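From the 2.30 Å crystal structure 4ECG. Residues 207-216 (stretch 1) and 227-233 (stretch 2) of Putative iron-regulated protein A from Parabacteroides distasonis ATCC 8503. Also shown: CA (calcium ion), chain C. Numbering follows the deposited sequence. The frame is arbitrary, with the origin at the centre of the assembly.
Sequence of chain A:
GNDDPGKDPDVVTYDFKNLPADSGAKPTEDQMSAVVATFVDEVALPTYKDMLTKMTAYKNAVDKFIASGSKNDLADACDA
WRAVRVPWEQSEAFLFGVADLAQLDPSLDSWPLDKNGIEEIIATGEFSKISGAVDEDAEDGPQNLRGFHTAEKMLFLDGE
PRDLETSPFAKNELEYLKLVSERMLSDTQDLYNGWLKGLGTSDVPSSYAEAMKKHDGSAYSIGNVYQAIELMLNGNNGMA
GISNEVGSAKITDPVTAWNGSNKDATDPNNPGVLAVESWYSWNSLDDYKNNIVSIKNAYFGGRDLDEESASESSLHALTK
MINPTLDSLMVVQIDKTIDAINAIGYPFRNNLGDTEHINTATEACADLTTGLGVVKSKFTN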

# COMPACT_ATOMS: atom_id res chain seq x y z
N SER A 207 16.79 10.31 10.90
CA SER A 207 15.40 10.54 10.54
C SER A 207 15.21 10.72 9.03
O SER A 207 15.90 11.50 8.42
N TYR A 208 14.28 9.98 8.44
CA TYR A 208 14.07 10.10 7.00
C TYR A 208 13.29 11.34 6.76
O TYR A 208 13.50 11.98 5.75
N ALA A 209 12.38 11.69 7.70
CA ALA A 209 11.57 12.89 7.55
C ALA A 209 12.48 14.11 7.48
O ALA A 209 12.24 15.02 6.68
N GLU A 210 13.49 14.13 8.33
CA GLU A 210 14.39 15.27 8.39
C GLU A 210 15.25 15.33 7.13
O GLU A 210 15.41 16.40 6.54
N ALA A 211 15.79 14.20 6.70
CA ALA A 211 16.60 14.19 5.48
C ALA A 211 15.74 14.66 4.32
O ALA A 211 16.21 15.46 3.48
N MSE A 212 14.47 14.23 4.27
CA MSE A 212 13.60 14.78 3.21
C MSE A 212 13.33 16.28 3.37
O MSE A 212 13.38 17.01 2.35
N LYS A 213 13.06 16.78 4.58
CA LYS A 213 12.80 18.22 4.75
C LYS A 213 14.06 19.05 4.42
O LYS A 213 13.95 20.05 3.75
N LYS A 214 15.25 18.59 4.81
CA LYS A 214 16.48 19.34 4.54
C LYS A 214 16.95 19.28 3.07
O LYS A 214 17.53 20.22 2.57
N HIS A 215 16.70 18.15 2.42
CA HIS A 215 17.11 17.86 1.03
C HIS A 215 18.42 18.49 0.62
O HIS A 215 18.52 19.17 -0.40
N ASP A 216 19.44 18.30 1.44
CA ASP A 216 20.71 18.96 1.21
C ASP A 216 21.85 17.95 0.93
O ASP A 216 22.99 18.33 0.90
N GLN A 227 15.10 16.84 -6.29
CA GLN A 227 15.15 15.44 -6.06
C GLN A 227 14.08 14.94 -5.13
O GLN A 227 13.56 13.86 -5.33
N ALA A 228 13.75 15.74 -4.13
CA ALA A 228 12.70 15.40 -3.15
C ALA A 228 11.31 15.32 -3.81
O ALA A 228 10.60 14.37 -3.61
N ILE A 229 10.94 16.33 -4.58
CA ILE A 229 9.70 16.29 -5.37
C ILE A 229 9.69 15.12 -6.37
O ILE A 229 8.67 14.48 -6.52
N GLU A 230 10.78 14.90 -7.10
CA GLU A 230 10.89 13.76 -8.07
C GLU A 230 10.67 12.44 -7.33
O GLU A 230 10.00 11.55 -7.84
N LEU A 231 11.17 12.35 -6.10
CA LEU A 231 10.99 11.14 -5.27
C LEU A 231 9.52 10.87 -5.00
O LEU A 231 9.05 9.71 -5.08
N MSE A 232 8.77 11.93 -4.68
CA MSE A 232 7.34 11.78 -4.35
C MSE A 232 6.62 11.20 -5.55
O MSE A 232 5.73 10.39 -5.38
N LEU A 233 7.00 11.65 -6.76
CA LEU A 233 6.26 11.32 -8.00
C LEU A 233 6.73 10.04 -8.67
O LEU A 233 6.09 9.55 -9.58

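The centre of this contact is the methyl group of Met 212, a selenomethionine. Its CA-to-CB bond points sideways, but the chain bends inward, with chi1 at -111° and chi3 at 126°, both between the usual wells, and chi2 near t. This brings Met 212 CE into a pocket on the second helix, where it lies 4.1 Å from CB of Ala 228, 4.0 Å from CG of Met 232 and 4.3 Å from CD2 of Leu 231. The nearest atom to Met 212 CE across the contact is Ala 228 O, at 3.4 Å, a carbonyl already accepting from Met 232 N within its own helix. A long, flexible side chain suits this place, since it starts sideways and still brings its methyl among three side chains of the other helix.

Ala 228 faces the first stretch directly. Its side chain is small where the backbones are close, with Ala 228 CA 6.5 Å from Met 212 CA. Beside it, His 215 also points toward the partner, with chi1 in p; His 215 CB lies 4.3 Å from CB of Ala 228. The closest contact is made by the methylene, while the imidazole NE2 finds a hydrogen bond elsewhere in the structure.

One turn on from Ala 228, Leu 231 points inward with chi1 t and chi2 p. Leu 231 CD2 reaches Tyr 208 OH at 3.2 Å, a tight contact, and meets the ring at its edge, near the ring plane. Tyr 208 starts sideways, and its t rotamer carries the long ring across so that its end comes nearer. Met 232, the second selenomethionine, adopts m, t, p and offers its CG to Met 212 from the side.

No hydrogen bond joins the two stretches, so the contact, which buries 226 Å² in total, depends on shape and apolar packing. The remaining polar interactions lie at the edge, within each stretch or with the calcium ion. Ser 207, at the N-cap, takes the Glu 210 amide: Ser 207 OG, with chi1 t, accepts from Glu 210 N at 3.2 Å. Further along, Lys 213 points away from the partner, and Lys 213 NZ makes a long salt bridge of 3.9 Å to Glu 210 OE2.

Gln 227 points sideways and touches nothing in the first stretch. Its extended m, t side chain delivers Gln 227 OE1 to the calcium ion CA at 2.2 Å; a neutral amide oxygen is a good ligand for this hard cation. Five waters and one atom from elsewhere in the structure are also bound to the ion.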

# COMPACT_ATOMS: atom_id res chain seq x y z
CB SER A 207 14.90 11.77 11.28
OG SER A 207 13.63 12.16 10.79
CB TYR A 208 13.35 8.87 6.38
CG TYR A 208 13.48 8.83 4.86
CD1 TYR A 208 14.61 8.32 4.27
CD2 TYR A 208 12.47 9.35 4.04
CE1 TYR A 208 14.73 8.31 2.88
CE2 TYR A 208 12.58 9.35 2.65
CZ TYR A 208 13.72 8.83 2.06
OH TYR A 208 13.84 8.84 0.66
CB ALA A 209 10.56 13.04 8.70
CB GLU A 210 15.24 15.23 9.66
CG GLU A 210 14.48 15.56 10.95
CD GLU A 210 13.77 16.93 10.96
OE1 GLU A 210 14.37 17.97 10.51
OE2 GLU A 210 12.59 16.97 11.42
CB ALA A 211 17.13 12.81 5.19
CB MSE A 212 12.31 13.99 3.00
CG MSE A 212 12.27 13.24 1.64
SE MSE A 212 10.52 12.70 1.35
CE MSE A 212 10.32 13.50 -0.36
CB LYS A 213 12.17 18.55 6.11
CG LYS A 213 10.70 18.07 6.19
CD LYS A 213 9.87 18.55 7.38
CE LYS A 213 10.32 17.92 8.68
NZ LYS A 213 9.18 17.61 9.56
CB LYS A 214 17.61 18.86 5.48
CG LYS A 214 17.53 19.46 6.89
CD LYS A 214 18.06 18.52 7.97
CE LYS A 214 19.54 18.20 7.77
NZ LYS A 214 20.12 17.66 9.04
CB HIS A 215 15.98 18.22 0.07
CG HIS A 215 15.44 19.62 0.24
ND1 HIS A 215 16.17 20.72 -0.04
CD2 HIS A 215 14.17 20.08 0.66
CE1 HIS A 215 15.42 21.82 0.19
NE2 HIS A 215 14.20 21.42 0.63
CB ASP A 216 21.02 19.88 2.40
CG ASP A 216 21.27 19.11 3.71
OD1 ASP A 216 21.34 17.87 3.66
OD2 ASP A 216 21.43 19.74 4.78
CB GLN A 227 16.54 15.03 -5.56
CG GLN A 227 17.61 15.22 -6.65
CD GLN A 227 18.96 14.66 -6.26
OE1 GLN A 227 19.08 13.77 -5.41
NE2 GLN A 227 19.98 15.18 -6.89
CB ALA A 228 12.70 16.38 -1.97
CB ILE A 229 9.48 17.61 -6.19
CG1 ILE A 229 9.19 18.83 -5.29
CG2 ILE A 229 8.31 17.48 -7.15
CD1 ILE A 229 7.81 18.77 -4.70
CB GLU A 230 12.26 13.74 -8.81
CG GLU A 230 12.44 12.66 -9.91
CD GLU A 230 13.86 12.61 -10.53
OE1 GLU A 230 14.80 13.20 -9.94
OE2 GLU A 230 14.03 12.01 -11.62
CB LEU A 231 11.76 11.28 -3.96
CG LEU A 231 12.12 10.05 -3.15
CD1 LEU A 231 12.91 9.07 -4.00
CD2 LEU A 231 12.89 10.49 -1.93
CB MSE A 232 6.67 13.12 -3.99
CG MSE A 232 7.11 13.80 -2.66
SE MSE A 232 6.47 15.61 -2.47
CE MSE A 232 4.58 15.25 -2.40
CB LEU A 233 6.37 12.47 -9.00
CG LEU A 233 5.47 13.67 -8.67
CD1 LEU A 233 6.06 14.96 -9.21
CD2 LEU A 233 4.07 13.45 -9.21
CA CA C . 19.27 11.55 -5.40
O HOH W 1 21.78 11.83 -4.75
O HOH W 2 20.48 11.48 -7.39
O HOH W 3 19.53 9.13 -5.50
O HOH W 4 17.74 11.69 -7.18
O HOH W 5 16.86 11.10 -4.39